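Local coordinates for Thiol:disulfide interchange protein (Klebsiella pneumoniae, PDB 6DXN) that probably acts as a periplasmic thiol oxidoreductase of the DsbA type, exchanging disulfides with other proteins through a thioredoxin-like fold, at residues A[9-14]-A[165-170]; A[152-155]-A[161-164]. All coordinates share one frame; numbering follows the deposited sequence.

Overall arrangement
Both interactions reach the same thioredoxin-type sheet, with centres about 9 Å apart. Interaction 1 is at its 12-14 edge, and interaction 2 joins the next two strands inward. Interaction 2 pairs strands 154-157 and 161-163, which form a beta hairpin. Interaction 1 joins a turn near the N-terminus, just before the outermost strand 12-14, to the loop between strand 161-163 and helix 173-188. Along the chain, interaction 2 is nested inside the loop closed by interaction 1. The two meet where strand 12-14 pairs antiparallel with strand 161-163: N11 O lies 2.9 Å from N164 N, a probable hydrogen bond. The hairpin thus connects the N-terminal edge strand with the cis-proline segment beside the CxxC motif.

Interaction 1 (A[9-14]-A[165-170]); sequences GKNFTV and NASLAQ
S167 is the residue that meets the N-terminal segment, touching both K10 and N11. N165 CB points away from 9-14, and N165 ND2 bonds to P153 O, while its own carbonyl takes a bond from Y176. The backbone of 165-167 has helical angles without the regular bonds, and this curl brings S167 round to face N11. N11 ND2 donates to S167 OG over 2.9 Å, with an N-H...O angle of 154°. The hydroxyl lies 16° out of the N11 amide plane. S167 OG sits between its own backbone N and carbonyl carbon (chi1 75°), which also lets it bond to N164 O. Beside it, K10 O lies only 3.0 Å from S167 CB, a short and perhaps strained contact. The S167 carbonyl takes two waters. One water is 3.0 Å from S167 O and accepts from K10 NZ at 3.1 Å, on a lysine chain extended as far as CE, with NZ turned aside. The other is 3.0 Å from S167 O and accepts from N11 ND2 at 2.8 Å. L168 packs on Y176 and M180 of helix 173-188. Q170 NE2 turns back to bond with L168 O. The loop 165-170 runs from strand 161-163 to helix 173-188, and N11, just before edge strand 12-14, is backbone-paired with N164. The contact is small and almost wholly polar. N11 uses its whole amide: ND2 serves the serine hydroxyl and a water, and OD1 accepts from Q7 N. This should fix its rotation and tie the N-terminal turn to the loop through S167, directly and through water.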
ATOM      1  N   GLY A   9     -10.538  18.557   7.183  1.00 23.29           N
ATOM      2  CA  GLY A   9     -10.921  19.294   5.987  1.00 27.36           C
ATOM      3  C   GLY A   9      -9.702  19.660   5.159  1.00 27.66           C
ATOM      4  O   GLY A   9      -9.683  19.452   3.944  1.00 33.20           O
ATOM      5  N   LYS A  10      -8.679  20.191   5.841  1.00 27.53           N
ATOM      6  CA  LYS A  10      -7.426  20.616   5.213  1.00 27.74           C
ATOM      7  C   LYS A  10      -6.476  19.428   5.010  1.00 26.46           C
ATOM      8  O   LYS A  10      -6.046  19.162   3.888  1.00 28.56           O
ATOM      9  CB  LYS A  10      -6.729  21.661   6.091  1.00 28.50           C
ATOM     10  CG  LYS A  10      -5.376  22.168   5.597  1.00 28.38           C
ATOM     11  CD  LYS A  10      -4.661  22.996   6.647  1.00 28.40           C
ATOM     12  CE  LYS A  10      -3.298  23.505   6.230  1.00 25.79           C
ATOM     13  NZ  LYS A  10      -3.385  24.513   5.148  1.00 26.29           N
ATOM     14  N   ASN A  11      -6.176  18.724   6.111  1.00 23.49           N
ATOM     15  CA  ASN A  11      -5.188  17.645   6.163  1.00 21.03           C
ATOM     16  C   ASN A  11      -5.821  16.253   6.034  1.00 20.24           C
ATOM     17  O   ASN A  11      -5.125  15.294   5.699  1.00 17.84           O
ATOM     18  CB  ASN A  11      -4.375  17.735   7.458  1.00 20.92           C
ATOM     19  CG  ASN A  11      -3.553  19.002   7.554  1.00 21.71           C
ATOM     20  OD1 ASN A  11      -3.740  19.803   8.474  1.00 19.12           O
ATOM     21  ND2 ASN A  11      -2.677  19.218   6.582  1.00 17.59           N
ATOM     22  N   PHE A  12      -7.126  16.142   6.293  1.00 20.49           N
ATOM     23  CA  PHE A  12      -7.766  14.838   6.240  1.00 20.77           C
ATOM     24  C   PHE A  12      -9.287  15.001   6.280  1.00 22.73           C
ATOM     25  O   PHE A  12      -9.798  16.013   6.771  1.00 23.59           O
ATOM     26  CB  PHE A  12      -7.296  13.973   7.415  1.00 19.58           C
ATOM     27  CG  PHE A  12      -7.586  14.580   8.766  1.00 19.10           C
ATOM     28  CD1 PHE A  12      -6.670  15.419   9.380  1.00 18.61           C
ATOM     29  CD2 PHE A  12      -8.795  14.345   9.404  1.00 19.51           C
ATOM     30  CE1 PHE A  12      -6.948  15.999  10.609  1.00 18.63           C
ATOM     31  CE2 PHE A  12      -9.073  14.929  10.631  1.00 18.57           C
ATOM     32  CZ  PHE A  12      -8.147  15.749  11.230  1.00 18.66           C
ATOM     33  N   THR A  13      -9.990  13.984   5.770  1.00 24.04           N
ATOM     34  CA  THR A  13     -11.449  13.939   5.762  1.00 26.78           C
ATOM     35  C   THR A  13     -11.919  12.749   6.611  1.00 31.98           C
ATOM     36  O   THR A  13     -11.289  11.684   6.620  1.00 32.78           O
ATOM     37  CB  THR A  13     -11.993  13.891   4.328  1.00 26.26           C
ATOM     38  OG1 THR A  13     -11.398  12.776   3.663  1.00 26.94           O
ATOM     39  CG2 THR A  13     -11.703  15.153   3.546  1.00 26.22           C
ATOM     40  N   VAL A  14     -13.023  12.958   7.334  1.00 34.51           N
ATOM     41  CA  VAL A  14     -13.618  11.938   8.186  1.00 39.10           C
ATOM     42  C   VAL A  14     -14.564  11.092   7.325  1.00 40.88           C
ATOM     43  O   VAL A  14     -15.688  11.495   7.050  1.00 45.76           O
ATOM     44  CB  VAL A  14     -14.338  12.580   9.390  1.00 38.95           C
ATOM     45  CG1 VAL A  14     -15.091  11.555  10.227  1.00 39.34           C
ATOM     46  CG2 VAL A  14     -13.368  13.367  10.260  1.00 38.95           C
ATOM     47  N   ASN A 165      -3.114  14.011   0.844  1.00 15.02           N
ATOM     48  CA  ASN A 165      -1.694  13.971   0.437  1.00 14.93           C
ATOM     49  C   ASN A 165      -1.139  15.346   0.058  1.00 13.80           C
ATOM     50  O   ASN A 165      -0.003  15.665   0.413  1.00 13.73           O
ATOM     51  CB  ASN A 165      -1.457  13.019  -0.747  1.00 14.47           C
ATOM     52  CG  ASN A 165      -1.703  11.561  -0.418  1.00 14.87           C
ATOM     53  OD1 ASN A 165      -2.012  11.218   0.724  1.00 17.05           O
ATOM     54  ND2 ASN A 165      -1.567  10.689  -1.410  1.00 13.98           N
ATOM     55  N   ALA A 166      -1.929  16.142  -0.666  1.00 13.70           N
ATOM     56  CA  ALA A 166      -1.451  17.435  -1.183  1.00 14.22           C
ATOM     57  C   ALA A 166      -1.366  18.513  -0.091  1.00 14.45           C
ATOM     58  O   ALA A 166      -0.721  19.541  -0.292  1.00 15.00           O
ATOM     59  CB  ALA A 166      -2.356  17.885  -2.307  1.00 13.63           C
ATOM     60  N   SER A 167      -1.968  18.257   1.074  1.00 14.40           N
ATOM     61  CA  SER A 167      -2.044  19.276   2.141  1.00 13.19           C
ATOM     62  C   SER A 167      -0.721  19.482   2.896  1.00 13.95           C
ATOM     63  O   SER A 167      -0.532  20.548   3.517  1.00 15.08           O
ATOM     64  CB  SER A 167      -3.143  18.925   3.120  1.00 12.44           C
ATOM     65  OG  SER A 167      -2.762  17.851   3.989  1.00 11.57           O
ATOM     66  N   LEU A 168       0.179  18.496   2.844  1.00 13.92           N
ATOM     67  CA  LEU A 168       1.428  18.487   3.647  1.00 15.34           C
ATOM     68  C   LEU A 168       2.520  19.430   3.104  1.00 16.34           C
ATOM     69  O   LEU A 168       2.414  19.981   2.017  1.00 15.24           O
ATOM     70  CB  LEU A 168       1.934  17.042   3.716  1.00 16.25           C
ATOM     71  CG  LEU A 168       1.022  16.057   4.453  1.00 16.49           C
ATOM     72  CD1 LEU A 168       1.383  14.617   4.120  1.00 16.27           C
ATOM     73  CD2 LEU A 168       1.061  16.289   5.955  1.00 16.96           C
ATOM     74  N   ALA A 169       3.573  19.575   3.923  1.00 16.46           N
ATOM     75  CA  ALA A 169       4.756  20.418   3.705  1.00 18.59           C
ATOM     76  C   ALA A 169       5.301  20.218   2.292  1.00 18.93           C
ATOM     77  O   ALA A 169       5.566  19.091   1.885  1.00 19.52           O
ATOM     78  CB  ALA A 169       5.804  20.091   4.740  1.00 19.27           C
ATOM     79  N   GLN A 170       5.529  21.336   1.593  1.00 20.43           N
ATOM     80  CA  GLN A 170       5.936  21.331   0.196  1.00 24.00           C
ATOM     81  C   GLN A 170       7.415  21.692  -0.004  1.00 24.57           C
ATOM     82  O   GLN A 170       7.892  21.623  -1.132  1.00 25.44           O
ATOM     83  CB  GLN A 170       5.019  22.293  -0.559  1.00 24.50           C
ATOM     84  CG  GLN A 170       3.562  21.857  -0.541  1.00 24.76           C
ATOM     85  CD  GLN A 170       3.349  20.589  -1.330  1.00 24.91           C
ATOM     86  OE1 GLN A 170       3.992  20.366  -2.352  1.00 23.15           O
ATOM     87  NE2 GLN A 170       2.439  19.748  -0.863  1.00 22.85           N
TER
HETATM   88  O   HOH W   1      -2.446  22.714   2.762  1.00 19.26           O
HETATM   89  O   HOH W   2      -0.467  20.906   6.458  1.00 14.41           O

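Interaction 2 (A[152-155]-A[161-164]); sequences TPSF and YHIN
The backbones of F155 and I163 meet as an antiparallel pair. I163 N donates to F155 O over 3.2 Å at 162°. The same oxygen is approached by H162 CA at 3.5 Å in a CA-H...O contact. The reciprocal link is not direct. Water 3 lies between F155 N and I163 O, and donates to I163 O over 3.0 Å. Its distance to F155 N, 2.5 Å, is short enough to leave the details of this bridge doubtful. S154 and H162 form the side-chain contact beside this pair. S154 OG lies in the plane of the imidazole, at its edge on the NE2-CD2 side. It is 2.8 Å from H162 NE2 and 3.0 Å from H162 CD2. H162 NE2 donates to it in a weak bond, bent to 120°. H162 CG is anti to its backbone N (chi1 170°), which carries the ring across towards the serine. On the other side of the hairpin, I163 CD1 touches F155 CB at 3.9 Å. N164 follows: its ND2 gives a weak bond to K10 O. The outer backbone edges are paired too, S154 with F28 of strand 25-29 and H162 with T13 of strand 12-14. P153 follows a cis peptide bond and packs on P35 and C36 of the CxxC motif, the usual place of the cis-proline in thioredoxin folds. The hairpin therefore lies inside the sheet. F155 packs on helix 45-52 and I163 on helix 173-188.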
ATOM      1  N   THR A 152      -4.863   6.632  -5.683  1.00 23.04           N
ATOM      2  CA  THR A 152      -3.683   6.011  -5.082  1.00 25.33           C
ATOM      3  C   THR A 152      -2.477   6.936  -5.256  1.00 24.19           C
ATOM      4  O   THR A 152      -2.379   7.642  -6.258  1.00 26.63           O
ATOM      5  CB  THR A 152      -3.412   4.621  -5.681  1.00 27.06           C
ATOM      6  OG1 THR A 152      -3.315   4.732  -7.100  1.00 28.73           O
ATOM      7  CG2 THR A 152      -4.482   3.604  -5.348  1.00 28.65           C
ATOM      8  N   PRO A 153      -1.568   6.946  -4.273  1.00 19.93           N
ATOM      9  CA  PRO A 153      -1.666   6.162  -3.051  1.00 18.67           C
ATOM     10  C   PRO A 153      -2.649   6.843  -2.085  1.00 17.93           C
ATOM     11  O   PRO A 153      -2.698   8.072  -2.014  1.00 17.67           O
ATOM     12  CB  PRO A 153      -0.238   6.117  -2.505  1.00 18.26           C
ATOM     13  CG  PRO A 153       0.348   7.430  -2.973  1.00 18.57           C
ATOM     14  CD  PRO A 153      -0.292   7.665  -4.320  1.00 18.66           C
ATOM     15  N   SER A 154      -3.436   6.033  -1.373  1.00 16.68           N
ATOM     16  CA  SER A 154      -4.454   6.561  -0.481  1.00 16.04           C
ATOM     17  C   SER A 154      -4.277   5.958   0.917  1.00 15.09           C
ATOM     18  O   SER A 154      -4.333   4.758   1.082  1.00 13.82           O
ATOM     19  CB  SER A 154      -5.818   6.300  -1.062  1.00 15.77           C
ATOM     20  OG  SER A 154      -6.815   7.090  -0.438  1.00 17.32           O
ATOM     21  N   PHE A 155      -4.053   6.824   1.914  1.00 16.13           N
ATOM     22  CA  PHE A 155      -3.858   6.371   3.306  1.00 16.21           C
ATOM     23  C   PHE A 155      -5.146   6.567   4.118  1.00 16.76           C
ATOM     24  O   PHE A 155      -5.789   7.618   4.026  1.00 16.66           O
ATOM     25  CB  PHE A 155      -2.705   7.129   3.964  1.00 16.91           C
ATOM     26  CG  PHE A 155      -1.354   6.916   3.332  1.00 17.26           C
ATOM     27  CD1 PHE A 155      -1.044   7.498   2.110  1.00 17.89           C
ATOM     28  CD2 PHE A 155      -0.381   6.165   3.968  1.00 17.88           C
ATOM     29  CE1 PHE A 155       0.199   7.303   1.526  1.00 17.77           C
ATOM     30  CE2 PHE A 155       0.867   5.985   3.387  1.00 17.21           C
ATOM     31  CZ  PHE A 155       1.155   6.556   2.172  1.00 17.35           C
ATOM     32  N   TYR A 161     -10.316   8.091   8.936  1.00 24.33           N
ATOM     33  CA  TYR A 161      -9.640   9.315   8.498  1.00 22.21           C
ATOM     34  C   TYR A 161      -8.795   9.053   7.241  1.00 21.02           C
ATOM     35  O   TYR A 161      -7.830   8.292   7.285  1.00 18.23           O
ATOM     36  CB  TYR A 161      -8.781   9.864   9.644  1.00 23.14           C
ATOM     37  CG  TYR A 161      -9.513   9.985  10.959  1.00 24.78           C
ATOM     38  CD1 TYR A 161     -10.455  10.979  11.166  1.00 24.53           C
ATOM     39  CD2 TYR A 161      -9.279   9.092  11.993  1.00 24.45           C
ATOM     40  CE1 TYR A 161     -11.138  11.088  12.367  1.00 26.69           C
ATOM     41  CE2 TYR A 161      -9.949   9.189  13.200  1.00 25.70           C
ATOM     42  CZ  TYR A 161     -10.885  10.188  13.388  1.00 27.38           C
ATOM     43  OH  TYR A 161     -11.543  10.287  14.581  1.00 30.32           O
ATOM     44  N   HIS A 162      -9.186   9.702   6.133  1.00 20.54           N
ATOM     45  CA  HIS A 162      -8.484   9.652   4.847  1.00 19.36           C
ATOM     46  C   HIS A 162      -7.606  10.905   4.715  1.00 18.58           C
ATOM     47  O   HIS A 162      -8.104  12.034   4.721  1.00 18.29           O
ATOM     48  CB  HIS A 162      -9.484   9.506   3.691  1.00 19.52           C
ATOM     49  CG  HIS A 162      -8.870   9.686   2.346  1.00 17.92           C
ATOM     50  ND1 HIS A 162      -9.041  10.842   1.608  1.00 17.54           N
ATOM     51  CD2 HIS A 162      -8.048   8.891   1.626  1.00 16.93           C
ATOM     52  CE1 HIS A 162      -8.371  10.741   0.476  1.00 16.57           C
ATOM     53  NE2 HIS A 162      -7.756   9.552   0.464  1.00 17.48           N
ATOM     54  N   ILE A 163      -6.292  10.680   4.601  1.00 16.77           N
ATOM     55  CA  ILE A 163      -5.282  11.734   4.525  1.00 16.51           C
ATOM     56  C   ILE A 163      -5.354  12.482   3.188  1.00 16.52           C
ATOM     57  O   ILE A 163      -5.573  11.884   2.162  1.00 16.31           O
ATOM     58  CB  ILE A 163      -3.886  11.120   4.751  1.00 15.29           C
ATOM     59  CG1 ILE A 163      -3.684  10.754   6.225  1.00 14.77           C
ATOM     60  CG2 ILE A 163      -2.792  12.047   4.227  1.00 14.15           C
ATOM     61  CD1 ILE A 163      -2.384  10.050   6.535  1.00 14.68           C
ATOM     62  N   ASN A 164      -5.166  13.808   3.249  1.00 17.60           N
ATOM     63  CA  ASN A 164      -5.109  14.658   2.062  1.00 17.23           C
ATOM     64  C   ASN A 164      -3.625  14.871   1.733  1.00 15.85           C
ATOM     65  O   ASN A 164      -2.980  15.798   2.266  1.00 16.58           O
ATOM     66  CB  ASN A 164      -5.850  15.984   2.240  1.00 17.47           C
ATOM     67  CG  ASN A 164      -5.773  16.867   1.010  1.00 18.75           C
ATOM     68  OD1 ASN A 164      -5.104  16.530   0.032  1.00 19.28           O
ATOM     69  ND2 ASN A 164      -6.439  18.011   1.051  1.00 20.12           N
TER
HETATM   70  O   HOH W   3      -4.265   9.263   1.352  1.00 26.09           O